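Local coordinates for MutT/nudix family protein (Enterococcus faecalis, PDB 2FML) that is of unknown function but, with a Nudix domain and an NrtR-like winged-helix region, probably binds a nucleotide-type ligand and may regulate transcription, at residues A[60-64]-A[141-145]; A[65-69]-A[117-121]; A[96-101]-A[132-138]; A[153-158]-A[169-173]; A[207-211]-A[220-224]. All coordinates share one frame; numbering follows the deposited sequence.

Interaction 1: residues A[60-64]-A[141-145]; sequences LIQRK and DDAKE
The main chain of Gln-62 is gripped twice by segment 141-145: its N-H donates to Glu-145 O (2.9 Å), and its O accepts from Lys-144 N at 2.7 Å. The second bond is nearly collinear with the carbonyl, with a C=O...N angle of 167°, whereas in the first the donor sits well above the carbonyl plane. Two residues on, Lys-64 N donates to Asp-142 O (3.1 Å), again from above the plane of the accepting carbonyl, so the ladder continues as segment 60-64 leaves its strand. Glu-145 O has a further neighbour in Ile-61 CA, a CA-H...O contact of 3.2 Å. Beyond the ladder, the bent chain of Lys-64 crosses Asp-141 at about a right angle and brings NZ within 2.8 Å of Asp-141 O, a weak bond; the ion pair from NZ to Asp-141 OD1 is long. Arg-63, directed away, donates from NE to Pro-67 O. The antiparallel pairing of strands 55-63 and 143-154 of the Nudix sheet thus rests on main-chain bonds, while Asp-141 has its stronger partner across the dimer, a salt bridge from OD2 to Arg-16 of the second subunit.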
# COMPACT_ATOMS: atom_id res chain seq x y z
N LEU A 60 -12.05 2.25 18.24
CA LEU A 60 -10.86 2.89 18.87
C LEU A 60 -10.65 2.21 20.21
O LEU A 60 -11.58 1.70 20.79
CB LEU A 60 -11.05 4.39 19.12
CG LEU A 60 -11.25 5.32 17.93
CD1 LEU A 60 -11.32 6.78 18.36
CD2 LEU A 60 -10.09 5.11 16.88
N ILE A 61 -9.41 2.22 20.69
CA ILE A 61 -9.13 1.71 22.02
C ILE A 61 -8.50 2.85 22.77
O ILE A 61 -7.86 3.71 22.15
CB ILE A 61 -8.10 0.54 22.02
CG1 ILE A 61 -6.77 1.02 21.36
CG2 ILE A 61 -8.66 -0.67 21.33
CD1 ILE A 61 -5.50 0.35 21.89
N GLN A 62 -8.67 2.84 24.10
CA GLN A 62 -7.93 3.73 24.99
C GLN A 62 -6.72 2.96 25.48
O GLN A 62 -6.85 1.93 26.15
CB GLN A 62 -8.76 4.23 26.17
CG GLN A 62 -7.96 5.16 27.05
CD GLN A 62 -8.75 5.79 28.18
OE1 GLN A 62 -8.64 7.01 28.44
NE2 GLN A 62 -9.51 4.98 28.87
N ARG A 63 -5.55 3.48 25.13
CA ARG A 63 -4.29 2.83 25.47
C ARG A 63 -4.06 2.86 26.96
O ARG A 63 -4.27 3.87 27.61
CB ARG A 63 -3.14 3.52 24.75
CG ARG A 63 -3.32 3.52 23.18
CD ARG A 63 -2.12 4.19 22.53
NE ARG A 63 -0.85 3.76 23.12
CZ ARG A 63 -0.17 2.67 22.78
NH1 ARG A 63 -0.62 1.83 21.82
NH2 ARG A 63 0.97 2.40 23.44
N LYS A 64 -3.63 1.76 27.53
CA LYS A 64 -3.43 1.79 28.93
C LYS A 64 -1.96 2.03 29.34
O LYS A 64 -1.69 2.45 30.45
CB LYS A 64 -4.07 0.57 29.59
CG LYS A 64 -3.27 -0.67 29.75
CD LYS A 64 -3.81 -1.39 31.06
CE LYS A 64 -5.33 -1.77 30.99
NZ LYS A 64 -5.65 -3.10 31.69
N ASP A 141 -5.63 -6.83 27.31
CA ASP A 141 -4.97 -6.31 28.51
C ASP A 141 -4.45 -4.88 28.37
O ASP A 141 -4.53 -4.11 29.34
CB ASP A 141 -3.81 -7.22 28.92
CG ASP A 141 -3.28 -6.91 30.32
OD1 ASP A 141 -4.11 -6.68 31.25
OD2 ASP A 141 -2.04 -6.88 30.49
N ASP A 142 -3.93 -4.56 27.18
CA ASP A 142 -3.39 -3.19 26.85
C ASP A 142 -4.43 -2.12 26.46
O ASP A 142 -4.08 -0.99 26.13
CB ASP A 142 -2.30 -3.28 25.76
CG ASP A 142 -1.15 -4.21 26.17
OD1 ASP A 142 -0.77 -4.26 27.38
OD2 ASP A 142 -0.61 -4.89 25.27
N ALA A 143 -5.70 -2.48 26.54
CA ALA A 143 -6.74 -1.58 26.16
C ALA A 143 -7.57 -1.35 27.39
O ALA A 143 -8.09 -2.32 27.97
CB ALA A 143 -7.56 -2.19 25.05
N LYS A 144 -7.65 -0.09 27.80
CA LYS A 144 -8.42 0.33 28.99
C LYS A 144 -9.90 0.38 28.63
O LYS A 144 -10.76 0.21 29.46
CB LYS A 144 -8.00 1.74 29.43
CG LYS A 144 -7.27 1.85 30.73
CD LYS A 144 -7.12 3.32 31.11
CE LYS A 144 -8.17 3.79 32.11
NZ LYS A 144 -7.68 5.02 32.82
N GLU A 145 -10.18 0.69 27.38
CA GLU A 145 -11.53 0.67 26.85
C GLU A 145 -11.41 0.40 25.37
O GLU A 145 -10.36 0.63 24.75
CB GLU A 145 -12.19 2.02 26.99
CG GLU A 145 -12.19 2.60 28.35
CD GLU A 145 -13.46 3.35 28.56
OE1 GLU A 145 -13.49 4.55 28.21
OE2 GLU A 145 -14.43 2.70 29.05

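Interaction 2: residues A[65-69]-A[117-121]; sequences GHPFR and RDPRG
Pro-67 meets both Pro-119 and Arg-120. Its CB presses on Pro-119 CG at 3.4 Å, tighter than usual for two carbons, and its CG and CD lie over one face of the Arg-120 guanidinium, with Pro-67 CG 3.5 Å from Arg-120 NE. Phe-68 adds CE2, 3.7 Å from Pro-119 CD, in an oblique approach. The guanidinium can serve as a flat platform because Asp-118 grips its edge: Arg-120 NE donates to Asp-118 OD1 (2.8 Å) and NH2 to OD2 (2.6 Å), a side-on salt bridge lying in the guanidinium plane. Asp-118 OD1 also receives Arg-120 N, at 3.0 Å, on its anti side. This Asx turn overlaps a type I turn from Asp-118 to Gly-121, so the loop between strands 106-112 and 123-131 of the Nudix domain is braced by one carboxylate. A bend at chi3 (-60°) swings the guanidinium back to it. On the facing loop, a cis peptide bond precedes Pro-67. Farther out, Phe-184 packs on Pro-67, Asp-118 and Arg-120 and meets the Phe-68 ring edge-to-face. Phe-23 and Tyr-27 of the second subunit lie against Pro-67 and Arg-120, and a glycerol, probably from the crystallisation liquor, binds Asp-118 OD2.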
# COMPACT_ATOMS: atom_id res chain seq x y z
N GLY A 65 -1.05 1.83 28.40
CA GLY A 65 0.36 1.99 28.62
C GLY A 65 0.97 2.98 27.66
O GLY A 65 0.37 3.32 26.60
N HIS A 66 2.17 3.44 28.04
CA HIS A 66 2.95 4.34 27.24
C HIS A 66 3.48 3.68 25.96
O HIS A 66 3.64 2.48 25.92
CB HIS A 66 4.08 4.93 28.09
CG HIS A 66 3.70 6.17 28.82
ND1 HIS A 66 4.19 6.50 30.06
CD2 HIS A 66 2.87 7.18 28.46
CE1 HIS A 66 3.66 7.65 30.45
NE2 HIS A 66 2.84 8.07 29.50
N PRO A 67 3.81 4.47 24.92
CA PRO A 67 3.63 5.90 24.73
C PRO A 67 2.15 6.21 24.51
O PRO A 67 1.38 5.30 24.18
CB PRO A 67 4.49 6.22 23.51
CG PRO A 67 4.72 4.91 22.80
CD PRO A 67 4.54 3.83 23.82
N PHE A 68 1.72 7.43 24.82
CA PHE A 68 0.33 7.84 24.69
C PHE A 68 -0.59 7.07 25.55
O PHE A 68 -1.68 6.73 25.09
CB PHE A 68 -0.12 7.73 23.21
CG PHE A 68 0.68 8.62 22.28
CD1 PHE A 68 0.44 10.02 22.24
CD2 PHE A 68 1.71 8.10 21.50
CE1 PHE A 68 1.20 10.87 21.39
CE2 PHE A 68 2.48 8.94 20.66
CZ PHE A 68 2.21 10.31 20.60
N ARG A 69 -0.17 6.80 26.81
CA ARG A 69 -1.06 6.31 27.83
C ARG A 69 -2.35 7.14 27.93
O ARG A 69 -2.31 8.36 28.01
CB ARG A 69 -0.39 6.33 29.20
CG ARG A 69 -1.16 5.64 30.30
CD ARG A 69 -0.60 6.06 31.67
NE ARG A 69 0.78 5.64 31.80
CZ ARG A 69 1.70 6.14 32.63
NH1 ARG A 69 1.47 7.18 33.43
NH2 ARG A 69 2.93 5.60 32.59
N ARG A 117 7.25 9.33 13.82
CA ARG A 117 5.87 9.05 14.16
C ARG A 117 5.67 8.33 15.54
O ARG A 117 4.59 8.40 16.10
CB ARG A 117 5.22 8.18 13.03
CG ARG A 117 5.87 6.81 12.79
CD ARG A 117 5.12 6.09 11.69
NE ARG A 117 3.80 5.77 12.20
CZ ARG A 117 3.55 4.83 13.11
NH1 ARG A 117 4.55 4.05 13.57
NH2 ARG A 117 2.33 4.69 13.60
N ASP A 118 6.70 7.63 16.07
CA ASP A 118 6.56 6.93 17.37
C ASP A 118 7.65 7.43 18.31
O ASP A 118 8.81 7.37 17.96
CB ASP A 118 6.65 5.39 17.12
CG ASP A 118 6.17 4.53 18.29
OD1 ASP A 118 6.56 4.73 19.44
OD2 ASP A 118 5.41 3.58 18.06
N PRO A 119 7.29 7.92 19.52
CA PRO A 119 8.41 8.34 20.44
C PRO A 119 9.39 7.20 20.89
O PRO A 119 10.45 7.51 21.48
CB PRO A 119 7.68 8.92 21.64
CG PRO A 119 6.44 8.26 21.64
CD PRO A 119 5.99 8.05 20.19
N ARG A 120 9.07 5.92 20.61
CA ARG A 120 10.01 4.80 20.94
C ARG A 120 11.27 4.72 20.03
O ARG A 120 12.25 4.15 20.42
CB ARG A 120 9.28 3.45 20.95
CG ARG A 120 8.43 3.26 22.23
CD ARG A 120 7.40 2.14 22.10
NE ARG A 120 6.46 2.39 21.04
CZ ARG A 120 5.31 1.75 20.91
NH1 ARG A 120 5.00 0.82 21.76
NH2 ARG A 120 4.50 2.00 19.90
N GLY A 121 11.21 5.25 18.81
CA GLY A 121 12.37 5.42 17.96
C GLY A 121 11.89 5.17 16.57
O GLY A 121 10.88 5.65 16.20

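Interaction 3: residues A[96-101]-A[132-138]; sequences ETGVVI and IGEEPLI
Thr-97 and Ile-138 are joined through the main chain, Ile-138 N donating to Thr-97 O at 2.9 Å from well above the carbonyl plane, just where helix 85-97 gives way to Gly-98 with positive phi. The same carbonyl receives a CA-H...O contact from Leu-137. Gly-98 passes close to Ile-138, CA to CA 5.0 Å, with Ile-138 CG1 lying against Gly-98 CA. The hydroxyl of Thr-97 is used within its own segment and helix: OG1 accepts from Val-99 N (3.2 Å), an ST turn, and bonds Thr-93 O in the preceding helical turn. Residues 77-98 match the Nudix box, the loop-helix-loop signature of the family, of which helix 85-97 is the helical part, so the contact fastens the end of that motif to the loop leading from strand 123-131 to strand 143-154. Val-99 is the apolar link. With CG1 trans to its own N (chi1 -172°), its two methyls diverge, CG2 running alongside Leu-137 CD2 (3.7 Å) and CG1 reaching both Ile-132 CD1 (3.8 Å) and the chain of Glu-135, which crosses it at a slant. Ile-101 and Ile-132 meet nearly at right angles, CG2 to CG2 at 3.5 Å. A water bridges the segments, accepting from Val-100 N and donating to Glu-135 OE1 at 2.8 Å. Leu-137 also packs on Leu-59 of strand 55-63 and on Val-146 and Trp-148 of strand 143-154, while Ile-101 rests on Leu-46 of strand 39-50.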
# COMPACT_ATOMS: atom_id res chain seq x y z
N GLU A 96 -6.64 -7.60 21.13
CA GLU A 96 -7.01 -6.27 21.64
C GLU A 96 -8.50 -5.91 21.67
O GLU A 96 -8.89 -5.07 22.47
CB GLU A 96 -6.25 -5.16 20.94
CG GLU A 96 -4.75 -5.38 20.93
CD GLU A 96 -3.93 -4.09 20.95
OE1 GLU A 96 -4.33 -3.06 20.33
OE2 GLU A 96 -2.84 -4.14 21.60
N THR A 97 -9.32 -6.55 20.81
CA THR A 97 -10.72 -6.13 20.62
C THR A 97 -11.70 -7.27 20.72
O THR A 97 -12.91 -7.03 20.82
CB THR A 97 -10.98 -5.46 19.22
OG1 THR A 97 -10.83 -6.44 18.19
CG2 THR A 97 -10.05 -4.27 18.97
N GLY A 98 -11.19 -8.51 20.63
CA GLY A 98 -12.04 -9.69 20.58
C GLY A 98 -12.61 -10.01 19.21
O GLY A 98 -13.23 -11.01 19.03
N VAL A 99 -12.35 -9.20 18.21
CA VAL A 99 -13.01 -9.38 16.91
C VAL A 99 -12.22 -10.35 16.00
O VAL A 99 -10.98 -10.22 15.84
CB VAL A 99 -13.25 -8.04 16.24
CG1 VAL A 99 -14.10 -8.21 14.97
CG2 VAL A 99 -13.89 -7.09 17.26
N VAL A 100 -12.95 -11.34 15.47
CA VAL A 100 -12.43 -12.27 14.50
C VAL A 100 -12.84 -11.82 13.07
O VAL A 100 -14.03 -11.83 12.73
CB VAL A 100 -12.91 -13.72 14.79
CG1 VAL A 100 -12.25 -14.70 13.85
CG2 VAL A 100 -12.65 -14.11 16.24
N ILE A 101 -11.85 -11.39 12.26
CA ILE A 101 -11.98 -11.15 10.81
C ILE A 101 -11.12 -12.18 10.08
O ILE A 101 -10.13 -12.64 10.64
CB ILE A 101 -11.49 -9.75 10.40
CG1 ILE A 101 -10.42 -9.24 11.35
CG2 ILE A 101 -12.57 -8.72 10.54
CD1 ILE A 101 -10.44 -7.77 11.41
N ILE A 132 -16.96 -4.43 8.47
CA ILE A 132 -17.45 -5.55 9.25
C ILE A 132 -18.79 -5.19 9.92
O ILE A 132 -19.29 -4.08 9.74
CB ILE A 132 -16.38 -6.04 10.31
CG1 ILE A 132 -16.05 -4.96 11.37
CG2 ILE A 132 -15.06 -6.45 9.59
CD1 ILE A 132 -15.79 -5.54 12.79
N GLY A 133 -19.40 -6.14 10.63
CA GLY A 133 -20.55 -5.84 11.47
C GLY A 133 -20.10 -5.16 12.74
O GLY A 133 -18.91 -5.18 13.09
N GLU A 134 -21.06 -4.55 13.44
CA GLU A 134 -20.88 -3.93 14.73
C GLU A 134 -20.84 -5.02 15.80
O GLU A 134 -21.80 -5.21 16.57
CB GLU A 134 -22.01 -2.93 15.03
CG GLU A 134 -21.61 -1.84 16.02
CD GLU A 134 -22.72 -0.83 16.36
OE1 GLU A 134 -23.65 -0.60 15.57
OE2 GLU A 134 -22.64 -0.22 17.45
N GLU A 135 -19.71 -5.74 15.86
CA GLU A 135 -19.55 -6.90 16.76
C GLU A 135 -19.49 -6.47 18.20
O GLU A 135 -19.13 -5.32 18.48
CB GLU A 135 -18.28 -7.70 16.45
CG GLU A 135 -17.88 -7.76 15.02
CD GLU A 135 -18.10 -9.09 14.39
OE1 GLU A 135 -17.08 -9.76 14.09
OE2 GLU A 135 -19.27 -9.46 14.20
N PRO A 136 -19.85 -7.38 19.14
CA PRO A 136 -19.48 -7.22 20.55
C PRO A 136 -17.95 -7.17 20.72
O PRO A 136 -17.18 -7.80 19.98
CB PRO A 136 -20.06 -8.47 21.23
CG PRO A 136 -20.25 -9.44 20.15
CD PRO A 136 -20.63 -8.61 18.92
N LEU A 137 -17.52 -6.37 21.67
CA LEU A 137 -16.11 -6.03 21.77
C LEU A 137 -15.65 -6.50 23.14
O LEU A 137 -16.39 -6.36 24.08
CB LEU A 137 -15.97 -4.50 21.63
CG LEU A 137 -16.49 -3.85 20.36
CD1 LEU A 137 -16.21 -2.32 20.38
CD2 LEU A 137 -15.85 -4.50 19.11
N ILE A 138 -14.46 -7.09 23.25
CA ILE A 138 -13.81 -7.27 24.56
C ILE A 138 -12.35 -6.80 24.58
O ILE A 138 -11.52 -7.24 23.78
CB ILE A 138 -14.00 -8.68 25.18
CG1 ILE A 138 -13.84 -9.76 24.11
CG2 ILE A 138 -15.41 -8.77 25.85
CD1 ILE A 138 -14.86 -10.92 24.19
O HOH W 1 -15.87 -11.77 15.68

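Interaction 4: residues A[153-158]-A[169-173]; sequences RHGQHI and LDLKT
Arg-153 has CG trans to its N (chi1 -172°) and stays extended to NE, reaching along its own segment, whereas the CG of Leu-171, on the side of its own N (chi1 -74°), turns CD1 to the guanidinium. Crossing at about a right angle, they place Leu-171 CD1 over one face of that group, toward its rim and 3.7 Å from Arg-153 NE. The guanidinium is held from within its plane by Gly-155 O, which takes a nearly straight bond from NE (2.7 Å) and a weak one from NH2; NH1 is bonded to Phe-227 O, tying the corner to helix 217-228. Leu-171 CD2 packs on Ile-158 CG2 and CD1. From helix 186-200, Ile-191 packs on Leu-169 and Leu-171, and Phe-194 on Leu-171. On the opposite face of the sheet His-157 turns the edge of its ring to Asp-170: CD2 lies 3.6 Å from Asp-170 CA, and ring and carboxylate planes are steeply inclined. Asp-170 OD1 makes an Asx turn to Lys-172 N (2.7 Å), extended to an Asx motif by Thr-173 N (3.1 Å), which curls the chain after the strand. Main-chain bonds set the register: each of Ile-158 and Leu-169 donates its N-H to the other's O, a hydrogen-bonded antiparallel pair, and Leu-171 N donates to Gln-156 O at 2.7 Å. With the type II' turn from His-154 to His-157 reversing strand 143-154 into strand 157-162, and strand 165-170 returning beside it, this is an antiparallel three-strand meander at one end of the Nudix domain's sheet.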
# COMPACT_ATOMS: atom_id res chain seq x y z
N ARG A 153 -19.19 12.65 8.84
CA ARG A 153 -18.64 13.69 7.97
C ARG A 153 -19.43 15.02 7.95
O ARG A 153 -20.66 15.05 7.72
CB ARG A 153 -18.49 13.20 6.55
CG ARG A 153 -17.74 14.23 5.72
CD ARG A 153 -17.55 13.75 4.33
NE ARG A 153 -16.90 14.74 3.47
CZ ARG A 153 -16.35 14.48 2.28
NH1 ARG A 153 -16.38 13.26 1.76
NH2 ARG A 153 -15.77 15.45 1.62
N HIS A 154 -18.71 16.11 8.19
CA HIS A 154 -19.26 17.47 8.08
C HIS A 154 -18.35 18.28 7.16
O HIS A 154 -17.38 18.87 7.63
CB HIS A 154 -19.34 18.14 9.47
CG HIS A 154 -20.27 17.44 10.42
ND1 HIS A 154 -19.82 16.64 11.44
CD2 HIS A 154 -21.62 17.40 10.48
CE1 HIS A 154 -20.85 16.15 12.12
NE2 HIS A 154 -21.96 16.58 11.54
N GLY A 155 -18.68 18.29 5.87
CA GLY A 155 -17.92 19.07 4.91
C GLY A 155 -16.60 18.39 4.73
O GLY A 155 -16.54 17.25 4.30
N GLN A 156 -15.51 19.06 5.09
CA GLN A 156 -14.18 18.49 4.86
C GLN A 156 -13.56 17.89 6.14
O GLN A 156 -12.38 17.61 6.18
CB GLN A 156 -13.26 19.52 4.19
CG GLN A 156 -13.87 20.19 2.90
CD GLN A 156 -14.39 19.18 1.82
OE1 GLN A 156 -13.62 18.37 1.27
NE2 GLN A 156 -15.70 19.25 1.51
N HIS A 157 -14.41 17.69 7.15
CA HIS A 157 -14.02 17.18 8.47
C HIS A 157 -14.83 15.97 8.79
O HIS A 157 -15.93 15.81 8.34
CB HIS A 157 -14.29 18.20 9.61
CG HIS A 157 -13.55 19.48 9.45
ND1 HIS A 157 -14.16 20.71 9.60
CD2 HIS A 157 -12.28 19.73 9.08
CE1 HIS A 157 -13.28 21.66 9.35
NE2 HIS A 157 -12.13 21.09 9.02
N ILE A 158 -14.26 15.15 9.65
CA ILE A 158 -14.94 14.02 10.24
C ILE A 158 -14.78 14.08 11.73
O ILE A 158 -13.72 14.50 12.23
CB ILE A 158 -14.40 12.65 9.69
CG1 ILE A 158 -12.87 12.48 9.86
CG2 ILE A 158 -14.80 12.51 8.26
CD1 ILE A 158 -12.40 11.04 9.40
N LEU A 169 -11.15 15.67 12.70
CA LEU A 169 -10.04 15.62 11.77
C LEU A 169 -10.37 16.29 10.46
O LEU A 169 -11.44 16.07 9.88
CB LEU A 169 -9.66 14.15 11.46
CG LEU A 169 -9.39 13.21 12.64
CD1 LEU A 169 -9.18 11.73 12.21
CD2 LEU A 169 -8.28 13.82 13.56
N ASP A 170 -9.39 17.02 9.95
CA ASP A 170 -9.43 17.65 8.63
C ASP A 170 -9.07 16.63 7.55
O ASP A 170 -7.96 16.09 7.57
CB ASP A 170 -8.43 18.83 8.55
CG ASP A 170 -8.60 19.64 7.26
OD1 ASP A 170 -8.42 19.12 6.13
OD2 ASP A 170 -8.95 20.82 7.38
N LEU A 171 -10.01 16.35 6.65
CA LEU A 171 -9.81 15.40 5.56
C LEU A 171 -8.70 15.72 4.59
O LEU A 171 -8.23 14.80 3.91
CB LEU A 171 -11.09 15.11 4.77
CG LEU A 171 -12.12 14.22 5.49
CD1 LEU A 171 -13.46 14.23 4.74
CD2 LEU A 171 -11.57 12.77 5.81
N LYS A 172 -8.26 16.98 4.51
CA LYS A 172 -7.19 17.33 3.56
C LYS A 172 -5.80 17.43 4.22
O LYS A 172 -4.80 17.15 3.56
CB LYS A 172 -7.50 18.61 2.73
CG LYS A 172 -8.91 18.68 2.10
CD LYS A 172 -9.12 17.53 1.05
CE LYS A 172 -10.46 16.71 1.25
NZ LYS A 172 -10.29 15.31 0.69
N THR A 173 -5.71 17.77 5.50
CA THR A 173 -4.39 17.94 6.16
C THR A 173 -4.14 17.04 7.34
O THR A 173 -3.03 17.07 7.92
CB THR A 173 -4.25 19.33 6.74
OG1 THR A 173 -5.24 19.44 7.76
CG2 THR A 173 -4.46 20.45 5.67

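Interaction 5: residues A[207-211]-A[220-224]; sequences VLQVL and ARKVF
Val-210 N donates to Val-207 O at 3.0 Å, the i to i+3 bond of a 3-10 turn, while within segment 220-224 Phe-224 N reaches Ala-220 O at 3.0 Å in an ordinary alpha-helical bond. The main-chain bonds run within each segment, and the side chains between them meet by apolar contact. Val-223 lies at the centre of the contact. Its CG1 sits trans to the backbone N (chi1 169°), which leaves CG2 to meet Leu-211 tip to tip, 3.8 Å from both CG and CD2; the same CG2 also approaches Val-210 CG2. The remaining branch of Leu-211, CD1, runs to the backbone of Ala-220, 3.8 Å from its N. Leu-208 works the other flank. Its CD2 comes at the edge of the Phe-224 ring, near its plane and 3.9 Å from CE1, while also touching Ala-220 CB (4.0 Å) and Val-223 CG1. Phe-224 also meets Phe-240 of helix 237-244 edge-to-face. On the side toward the Nudix domain, Tyr-49 packs against Val-210, Leu-211 and Val-223, and Phe-131 against Val-207 and Val-210. Such packing of a short 3-10 segment on helix 217-228, itself against helix 237-244, is consistent with the helical hydrophobic core of an NrtR-type winged-helix domain.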
# COMPACT_ATOMS: atom_id res chain seq x y z
N VAL A 207 -16.93 -1.28 0.25
CA VAL A 207 -17.50 -0.68 1.48
C VAL A 207 -18.93 -1.10 1.82
O VAL A 207 -19.29 -1.17 3.01
CB VAL A 207 -17.42 0.88 1.49
CG1 VAL A 207 -18.41 1.50 0.45
CG2 VAL A 207 -17.67 1.43 2.93
N LEU A 208 -19.73 -1.42 0.79
CA LEU A 208 -21.11 -1.94 0.98
C LEU A 208 -21.14 -3.27 1.76
O LEU A 208 -22.22 -3.79 2.06
CB LEU A 208 -21.84 -2.09 -0.36
CG LEU A 208 -21.94 -0.81 -1.19
CD1 LEU A 208 -22.68 -1.09 -2.45
CD2 LEU A 208 -22.63 0.30 -0.40
N GLN A 209 -19.96 -3.84 2.05
CA GLN A 209 -19.81 -4.97 3.00
C GLN A 209 -20.37 -4.65 4.39
O GLN A 209 -20.94 -5.53 5.02
CB GLN A 209 -18.35 -5.37 3.13
CG GLN A 209 -17.84 -6.35 2.11
CD GLN A 209 -16.36 -6.69 2.36
OE1 GLN A 209 -15.82 -6.39 3.41
NE2 GLN A 209 -15.72 -7.29 1.38
N VAL A 210 -20.21 -3.41 4.85
CA VAL A 210 -20.77 -2.98 6.15
C VAL A 210 -22.32 -3.19 6.27
O VAL A 210 -22.89 -3.12 7.38
CB VAL A 210 -20.45 -1.49 6.52
CG1 VAL A 210 -18.95 -1.19 6.46
CG2 VAL A 210 -21.21 -0.57 5.69
N LEU A 211 -22.96 -3.43 5.13
CA LEU A 211 -24.40 -3.62 5.05
C LEU A 211 -24.80 -5.08 5.23
O LEU A 211 -25.98 -5.36 5.38
CB LEU A 211 -24.93 -3.06 3.71
CG LEU A 211 -25.19 -1.57 3.58
CD1 LEU A 211 -25.72 -1.28 2.17
CD2 LEU A 211 -26.20 -1.04 4.65
N ALA A 220 -27.65 1.34 0.12
CA ALA A 220 -26.38 1.63 -0.53
C ALA A 220 -26.21 3.12 -0.70
O ALA A 220 -25.14 3.64 -0.45
CB ALA A 220 -26.28 0.91 -1.89
N ARG A 221 -27.25 3.81 -1.17
CA ARG A 221 -27.22 5.28 -1.20
C ARG A 221 -26.89 5.92 0.18
O ARG A 221 -26.11 6.87 0.23
CB ARG A 221 -28.50 5.85 -1.79
CG ARG A 221 -28.61 5.65 -3.30
CD ARG A 221 -30.08 5.68 -3.81
NE ARG A 221 -30.66 6.99 -3.55
CZ ARG A 221 -31.77 7.21 -2.86
NH1 ARG A 221 -32.49 6.20 -2.38
NH2 ARG A 221 -32.17 8.46 -2.66
N LYS A 222 -27.48 5.40 1.26
CA LYS A 222 -27.30 5.93 2.65
C LYS A 222 -25.88 5.76 3.18
O LYS A 222 -25.37 6.60 3.90
CB LYS A 222 -28.31 5.28 3.62
CG LYS A 222 -29.82 5.68 3.37
CD LYS A 222 -30.67 5.51 4.64
CE LYS A 222 -32.16 5.78 4.45
NZ LYS A 222 -32.87 5.72 5.79
N VAL A 223 -25.24 4.65 2.80
CA VAL A 223 -23.84 4.42 3.09
C VAL A 223 -22.98 5.39 2.28
O VAL A 223 -22.18 6.13 2.84
CB VAL A 223 -23.45 2.97 2.84
CG1 VAL A 223 -21.93 2.84 2.90
CG2 VAL A 223 -24.13 2.07 3.85
N PHE A 224 -23.15 5.41 0.96
CA PHE A 224 -22.48 6.38 0.12
C PHE A 224 -22.63 7.85 0.60
O PHE A 224 -21.67 8.60 0.55
CB PHE A 224 -23.00 6.27 -1.30
CG PHE A 224 -22.17 5.38 -2.17
CD1 PHE A 224 -21.99 4.02 -1.85
CD2 PHE A 224 -21.55 5.90 -3.33
CE1 PHE A 224 -21.22 3.19 -2.66
CE2 PHE A 224 -20.79 5.08 -4.16
CZ PHE A 224 -20.62 3.71 -3.81

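From the N terminus, strand 55-63 opens interaction 1, whose loop of 76 residues closes on strand 143-154. Interactions 2 and 3 both nest inside it and cross one another: 65-69 reaches forward to 117-121, while 96-101, from the Nudix-box helix, pairs with 132-138 after interaction 2 has closed. Both touch interaction 1, which thereby joins the dimer-facing loops to the helix end. Interaction 4 follows in series, adding the strand meander to the same sheet about 25 Å, centre to centre, from interaction 1. Last comes interaction 5, a short loop in the winged-helix region; it touches interaction 3 where Val-210 meets Ile-132, bringing the two domains together.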